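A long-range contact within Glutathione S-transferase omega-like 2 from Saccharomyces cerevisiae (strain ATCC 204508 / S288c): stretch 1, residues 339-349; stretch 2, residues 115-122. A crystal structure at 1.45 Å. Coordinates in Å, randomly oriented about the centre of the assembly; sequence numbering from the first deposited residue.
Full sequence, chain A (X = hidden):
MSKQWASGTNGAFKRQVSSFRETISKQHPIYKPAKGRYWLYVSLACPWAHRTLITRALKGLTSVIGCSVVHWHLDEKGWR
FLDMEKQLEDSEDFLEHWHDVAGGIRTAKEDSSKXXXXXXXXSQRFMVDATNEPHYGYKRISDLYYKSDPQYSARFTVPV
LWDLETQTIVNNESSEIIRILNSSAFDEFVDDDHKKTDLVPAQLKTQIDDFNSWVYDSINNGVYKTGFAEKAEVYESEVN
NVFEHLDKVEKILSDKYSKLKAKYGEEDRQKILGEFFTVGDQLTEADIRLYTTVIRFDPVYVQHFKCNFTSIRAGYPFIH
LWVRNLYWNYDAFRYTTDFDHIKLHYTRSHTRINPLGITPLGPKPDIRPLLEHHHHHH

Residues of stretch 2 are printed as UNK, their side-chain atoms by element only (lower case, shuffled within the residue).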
ATOM      1  N   PHE A 339      10.202  12.243  -8.196  1.00 13.73           N
ATOM      2  CA  PHE A 339       9.428  11.072  -7.839  1.00 15.47           C
ATOM      3  C   PHE A 339       9.843   9.811  -8.591  1.00 15.05           C
ATOM      4  O   PHE A 339       9.590   8.714  -8.080  1.00 13.44           O
ATOM      5  CB  PHE A 339       7.935  11.338  -8.055  1.00 14.50           C
ATOM      6  CG  PHE A 339       7.345  12.369  -7.085  1.00 13.00           C
ATOM      7  CD1 PHE A 339       7.272  12.083  -5.719  1.00 13.69           C
ATOM      8  CD2 PHE A 339       6.912  13.605  -7.523  1.00 13.83           C
ATOM      9  CE1 PHE A 339       6.749  12.993  -4.840  1.00 15.58           C
ATOM     10  CE2 PHE A 339       6.380  14.539  -6.639  1.00 15.35           C
ATOM     11  CZ  PHE A 339       6.293  14.263  -5.308  1.00 15.04           C
ATOM     12  N   ASP A 340      10.459   9.892  -9.773  1.00 14.45           N
ATOM     13  CA  ASP A 340      10.958   8.691 -10.404  1.00 15.56           C
ATOM     14  C   ASP A 340      12.112   8.119  -9.613  1.00 13.88           C
ATOM     15  O   ASP A 340      12.122   6.923  -9.344  1.00 13.95           O
ATOM     16  CB  ASP A 340      11.357   8.931 -11.852  1.00 19.51           C
ATOM     17  CG  ASP A 340      10.171   9.307 -12.744  1.00 22.27           C
ATOM     18  OD1 ASP A 340       9.067   8.824 -12.541  1.00 24.98           O
ATOM     19  OD2 ASP A 340      10.331  10.133 -13.640  1.00 28.47           O
ATOM     20  N   HIS A 341      13.056   8.952  -9.227  1.00 14.08           N
ATOM     21  CA  HIS A 341      14.162   8.451  -8.419  1.00 14.41           C
ATOM     22  C   HIS A 341      13.662   7.891  -7.091  1.00 13.91           C
ATOM     23  O   HIS A 341      14.138   6.845  -6.637  1.00 14.07           O
ATOM     24  CB  HIS A 341      15.189   9.554  -8.140  1.00 15.73           C
ATOM     25  CG  HIS A 341      16.155   9.782  -9.263  1.00 15.79           C
ATOM     26  ND1 HIS A 341      17.527   9.690  -9.104  1.00 17.12           N
ATOM     27  CD2 HIS A 341      15.935  10.063 -10.566  1.00 19.70           C
ATOM     28  CE1 HIS A 341      18.101   9.873 -10.275  1.00 18.03           C
ATOM     29  NE2 HIS A 341      17.166  10.121 -11.175  1.00 17.35           N
ATOM     30  N   ILE A 342      12.732   8.598  -6.445  1.00 13.71           N
ATOM     31  CA  ILE A 342      12.168   8.151  -5.178  1.00 13.85           C
ATOM     32  C   ILE A 342      11.551   6.754  -5.317  1.00 12.75           C
ATOM     33  O   ILE A 342      11.885   5.823  -4.591  1.00 14.01           O
ATOM     34  CB  ILE A 342      11.160   9.172  -4.650  1.00 12.96           C
ATOM     35  CG1 ILE A 342      11.882  10.444  -4.163  1.00 13.81           C
ATOM     36  CG2 ILE A 342      10.271   8.615  -3.568  1.00 13.68           C
ATOM     37  CD1 ILE A 342      10.984  11.619  -3.965  1.00 12.99           C
ATOM     38  N   LYS A 343      10.591   6.614  -6.237  1.00 14.42           N
ATOM     39  CA  LYS A 343       9.895   5.338  -6.327  1.00 13.23           C
ATOM     40  C   LYS A 343      10.783   4.213  -6.797  1.00 14.45           C
ATOM     41  O   LYS A 343      10.691   3.067  -6.270  1.00 14.99           O
ATOM     42  CB  LYS A 343       8.659   5.465  -7.243  1.00 13.97           C
ATOM     43  CG  LYS A 343       7.557   6.331  -6.607  1.00 13.27           C
ATOM     44  CD  LYS A 343       6.426   6.663  -7.581  1.00 16.04           C
ATOM     45  CE  LYS A 343       5.619   5.467  -8.014  1.00 24.22           C
ATOM     46  NZ  LYS A 343       4.673   5.142  -6.985  1.00 22.28           N
ATOM     47  N   LEU A 344      11.604   4.486  -7.809  1.00 13.43           N
ATOM     48  CA  LEU A 344      12.497   3.452  -8.321  1.00 14.56           C
ATOM     49  C   LEU A 344      13.521   3.026  -7.281  1.00 13.28           C
ATOM     50  O   LEU A 344      13.758   1.839  -7.078  1.00 14.82           O
ATOM     51  CB  LEU A 344      13.191   3.930  -9.604  1.00 15.44           C
ATOM     52  CG  LEU A 344      12.319   4.062 -10.855  1.00 13.36           C
ATOM     53  CD1 LEU A 344      13.100   4.849 -11.892  1.00 17.51           C
ATOM     54  CD2 LEU A 344      11.976   2.636 -11.345  1.00 16.64           C
ATOM     55  N   HIS A 345      14.136   3.985  -6.581  1.00 14.03           N
ATOM     56  CA  HIS A 345      15.164   3.589  -5.610  1.00 14.43           C
ATOM     57  C   HIS A 345      14.641   2.540  -4.644  1.00 12.86           C
ATOM     58  O   HIS A 345      15.243   1.467  -4.455  1.00 15.34           O
ATOM     59  CB  HIS A 345      15.668   4.789  -4.804  1.00 13.88           C
ATOM     60  CG  HIS A 345      16.440   4.361  -3.612  1.00 15.47           C
ATOM     61  ND1 HIS A 345      17.639   3.704  -3.747  1.00 15.97           N
ATOM     62  CD2 HIS A 345      16.148   4.373  -2.284  1.00 16.23           C
ATOM     63  CE1 HIS A 345      18.047   3.306  -2.551  1.00 15.82           C
ATOM     64  NE2 HIS A 345      17.167   3.705  -1.645  1.00 15.66           N
ATOM     65  N   TYR A 346      13.551   2.873  -3.945  1.00 13.46           N
ATOM     66  CA  TYR A 346      13.129   2.022  -2.861  1.00 14.64           C
ATOM     67  C   TYR A 346      12.655   0.681  -3.388  1.00 15.56           C
ATOM     68  O   TYR A 346      13.039  -0.364  -2.874  1.00 15.55           O
ATOM     69  CB  TYR A 346      12.022   2.711  -2.079  1.00 14.95           C
ATOM     70  CG  TYR A 346      12.490   3.840  -1.119  1.00 13.51           C
ATOM     71  CD1 TYR A 346      12.607   5.156  -1.554  1.00 13.98           C
ATOM     72  CD2 TYR A 346      12.725   3.578   0.220  1.00 13.32           C
ATOM     73  CE1 TYR A 346      12.962   6.137  -0.694  1.00 13.99           C
ATOM     74  CE2 TYR A 346      13.122   4.560   1.100  1.00 13.28           C
ATOM     75  CZ  TYR A 346      13.250   5.838   0.635  1.00 15.84           C
ATOM     76  OH  TYR A 346      13.565   6.897   1.450  1.00 15.43           O
ATOM     77  N   THR A 347      11.800   0.704  -4.415  1.00 14.50           N
ATOM     78  CA  THR A 347      11.174  -0.532  -4.859  1.00 14.61           C
ATOM     79  C   THR A 347      12.136  -1.450  -5.611  1.00 15.29           C
ATOM     80  O   THR A 347      11.951  -2.674  -5.614  1.00 16.22           O
ATOM     81  CB  THR A 347       9.962  -0.246  -5.724  1.00 15.69           C
ATOM     82  OG1 THR A 347      10.363   0.444  -6.899  1.00 15.26           O
ATOM     83  CG2 THR A 347       8.883   0.507  -4.937  1.00 14.64           C
ATOM     84  N   ARG A 348      13.135  -0.890  -6.283  1.00 14.98           N
ATOM     85  CA  ARG A 348      14.092  -1.689  -7.040  1.00 15.15           C
ATOM     86  C   ARG A 348      15.315  -2.083  -6.240  1.00 16.86           C
ATOM     87  O   ARG A 348      15.986  -3.035  -6.636  1.00 19.23           O
ATOM     88  CB  ARG A 348      14.574  -0.931  -8.274  1.00 15.88           C
ATOM     89  CG  ARG A 348      13.487  -0.444  -9.228  1.00 17.76           C
ATOM     90  CD  ARG A 348      12.749  -1.638  -9.820  1.00 16.17           C
ATOM     91  NE  ARG A 348      11.841  -1.205 -10.882  1.00 16.33           N
ATOM     92  CZ  ARG A 348      12.197  -0.903 -12.121  1.00 18.69           C
ATOM     93  NH1 ARG A 348      13.484  -1.039 -12.511  1.00 17.43           N
ATOM     94  NH2 ARG A 348      11.307  -0.413 -12.962  1.00 17.74           N
ATOM     95  N   SER A 349      15.593  -1.438  -5.113  1.00 17.26           N
ATOM     96  CA  SER A 349      16.806  -1.775  -4.369  1.00 17.06           C
ATOM     97  C   SER A 349      16.572  -2.678  -3.172  1.00 18.19           C
ATOM     98  O   SER A 349      17.492  -3.389  -2.777  1.00 22.37           O
ATOM     99  CB  SER A 349      17.495  -0.509  -3.859  1.00 17.26           C
ATOM    100  OG  SER A 349      17.736   0.441  -4.876  1.00 17.28           O
ATOM    101  N   UNK A 115       4.687   5.097 -16.502  1.00 37.66           N
ATOM    102  CA  UNK A 115       5.327   3.785 -16.610  1.00 28.16           C
ATOM    103  C   UNK A 115       6.775   3.641 -16.057  1.00 21.45           C
ATOM    104  O   UNK A 115       7.639   4.505 -16.225  1.00 25.76           O
ATOM    105  o   UNK A 115       5.802   1.991 -18.148  1.00 29.79           O
ATOM    106  c   UNK A 115       5.322   3.323 -18.059  1.00 25.96           C
ATOM    107  N   UNK A 116       7.034   2.504 -15.425  1.00 18.68           N
ATOM    108  CA  UNK A 116       8.366   2.100 -14.985  1.00 18.74           C
ATOM    109  C   UNK A 116       8.873   0.810 -15.627  1.00 19.70           C
ATOM    110  O   UNK A 116      10.067   0.511 -15.542  1.00 21.23           O
ATOM    111  c   UNK A 116       8.840   4.262 -12.626  1.00 21.40           C
ATOM    112  c   UNK A 116       8.412   1.931 -13.452  1.00 16.29           C
ATOM    113  c   UNK A 116       6.366   4.302 -11.367  1.00 22.45           C
ATOM    114  c   UNK A 116       7.187   5.429 -11.303  1.00 21.41           C
ATOM    115  c   UNK A 116       8.418   5.424 -11.936  1.00 20.73           C
ATOM    116  c   UNK A 116       8.005   3.152 -12.696  1.00 18.23           C
ATOM    117  c   UNK A 116       6.769   3.206 -12.062  1.00 18.73           C
ATOM    118  N   UNK A 117       8.005   0.032 -16.273  1.00 20.97           N
ATOM    119  CA  UNK A 117       8.402  -1.311 -16.657  1.00 22.03           C
ATOM    120  C   UNK A 117       9.579  -1.358 -17.624  1.00 23.11           C
ATOM    121  O   UNK A 117      10.365  -2.317 -17.566  1.00 29.43           O
ATOM    122  c   UNK A 117       7.196  -2.048 -17.262  1.00 22.84           C
ATOM    123  N   UNK A 118       9.719  -0.358 -18.487  1.00 22.31           N
ATOM    124  CA  UNK A 118      10.779  -0.312 -19.492  1.00 28.27           C
ATOM    125  C   UNK A 118      12.114   0.115 -18.907  1.00 32.06           C
ATOM    126  O   UNK A 118      13.138   0.038 -19.593  1.00 27.12           O
ATOM    127  o   UNK A 118       7.809  -1.636 -21.428  1.00 53.10           O
ATOM    128  c   UNK A 118       9.012   0.449 -21.202  1.00 44.10           C
ATOM    129  o   UNK A 118       9.809  -1.470 -22.355  1.00 54.09           O
ATOM    130  c   UNK A 118       8.857  -0.985 -21.707  1.00 53.54           C
ATOM    131  c   UNK A 118      10.403   0.691 -20.597  1.00 33.44           C
ATOM    132  N   UNK A 119      12.127   0.604 -17.678  1.00 22.17           N
ATOM    133  CA  UNK A 119      13.361   1.079 -17.053  1.00 20.47           C
ATOM    134  C   UNK A 119      13.934  -0.080 -16.254  1.00 21.87           C
ATOM    135  O   UNK A 119      13.349  -0.494 -15.249  1.00 22.10           O
ATOM    136  c   UNK A 119      11.888   4.486 -16.127  1.00 24.04           C
ATOM    137  c   UNK A 119      14.388   2.703 -15.486  1.00 21.65           C
ATOM    138  c   UNK A 119      13.075   2.271 -16.136  1.00 19.97           C
ATOM    139  c   UNK A 119      12.420   3.399 -16.927  1.00 20.36           C
ATOM    140  N   UNK A 120      15.081  -0.600 -16.676  1.00 21.76           N
ATOM    141  CA  UNK A 120      15.708  -1.695 -15.951  1.00 23.96           C
ATOM    142  C   UNK A 120      16.664  -1.109 -14.891  1.00 20.64           C
ATOM    143  O   UNK A 120      17.030   0.070 -14.943  1.00 21.41           O
ATOM    144  n   UNK A 120      12.468  -4.999 -18.615  1.00 46.00           N
ATOM    145  c   UNK A 120      13.911  -4.611 -18.896  1.00 38.41           C
ATOM    146  c   UNK A 120      14.654  -4.030 -17.658  1.00 35.48           C
ATOM    147  c   UNK A 120      15.776  -3.197 -18.088  1.00 29.45           C
ATOM    148  c   UNK A 120      16.496  -2.600 -16.900  1.00 25.94           C
ATOM    149  N   UNK A 121      17.065  -1.957 -13.946  1.00 22.21           N
ATOM    150  CA  UNK A 121      17.954  -1.553 -12.839  1.00 19.88           C
ATOM    151  C   UNK A 121      19.327  -1.188 -13.332  1.00 24.47           C
ATOM    152  O   UNK A 121      20.038  -0.454 -12.632  1.00 26.05           O
ATOM    153  c   UNK A 121      16.774  -2.875 -11.072  1.00 23.62           C
ATOM    154  n   UNK A 121      16.638  -4.007 -10.402  1.00 23.82           N
ATOM    155  o   UNK A 121      15.874  -2.039 -11.171  1.00 22.33           O
ATOM    156  c   UNK A 121      18.074  -2.637 -11.783  1.00 23.52           C
ATOM    157  N   UNK A 122      19.702  -1.633 -14.528  1.00 24.70           N
ATOM    158  CA  UNK A 122      20.962  -1.206 -15.121  1.00 25.01           C
ATOM    159  C   UNK A 122      20.787  -0.057 -16.122  1.00 26.44           C
ATOM    160  O   UNK A 122      21.674   0.200 -16.954  1.00 26.53           O
ATOM    161  o   UNK A 122      19.909  -2.539 -17.210  1.00 28.62           O
ATOM    162  o   UNK A 122      21.547  -4.069 -17.332  1.00 37.56           O
ATOM    163  c   UNK A 122      21.719  -2.400 -15.700  1.00 28.69           C
ATOM    164  c   UNK A 122      21.015  -3.036 -16.831  1.00 34.58           C
TER
HETATM  165  O   HOH W   1      14.872  -5.126  -8.248  1.00 24.88           O

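Stretch 1 is a helix, and the side chains of Asp340, Lys343, Leu344 and Arg348 meet a loop more than 220 residues away in sequence.

Position 115 carries one carbon followed by one oxygen, and its CA-to-CB bond points away from the helix. This is serine. Ser115 touches nothing on stretch 1; its OG accepts a weak hydrogen bond from the backbone N of residue 117.

Position 116 has one carbon leading to a bare ring of six carbons, which meet Asp340, Lys343 and Leu344: phenylalanine. The CA-to-CB bond of buried Phe116 points toward the helix. Phe116 CD1 lies 3.8 Å from Leu344 CD2, CE2 3.6 Å from Lys343 CE, and CE1 3.5 Å from Asp340 OD1. A flat, apolar ring suits packing on the leucine methyl and lysine methylene, with the Asp340 carboxylate oxygen also close.

Position 117 shows a single side-chain carbon: alanine. Though Ala117 is buried, Ala117 CB stays 6.2 Å from Arg348 NH2, its nearest neighbour on stretch 1.

At position 118 there are three carbons, the third bearing two oxygens: glutamate. The CA-to-CB bond of Glu118 points away from the helix, and the residue is exposed, as suits a carboxylate.

Position 119 has four carbons, forked at the first, with one arm two carbons long; a carbon meets Leu344. This is isoleucine. Its CA-to-CB bond points toward the helix, and Ile119 CG2 lies 4.4 Å from Leu344 CD1, extending the apolar patch. Ile119 also closes a type I turn begun at Phe116, its N hydrogen-bonded to Phe116 O.

Position 120 bears four carbons in a row ending in nitrogen, the signature of lysine. Lys120 is exposed, and its side chain comes no closer than 5.5 Å, CB to Arg348 NH1.

Position 121 has two carbons, the second carrying one oxygen and one nitrogen, and the oxygen lies 2.9 Å from Arg348 NH1. This is asparagine. The amide serves twice: Asn121 OD1 accepts from Arg348 NH1, while ND2 donates to a water that in turn donates to Arg348 O.

Position 122 has two carbons, the second carrying two oxygens: aspartate. Asp122 is exposed and out of reach of the helix.

The contact thus joins an apolar patch to a polar clamp. Leu344 packs against Phe116 and Ile119, while the Arg348 guanidinium meets the loop with its edge. Arg348 NH1 donates to Ile119 O at 2.8 Å as well as to Asn121 OD1; Arg348 NH2 donates to Ile119 O at 3.1 Å and, weakly, to Phe116 O at 3.0 Å. One arginine therefore binds both ends of the turn.

Stretch 2, residues 115-122: SFAEIKND
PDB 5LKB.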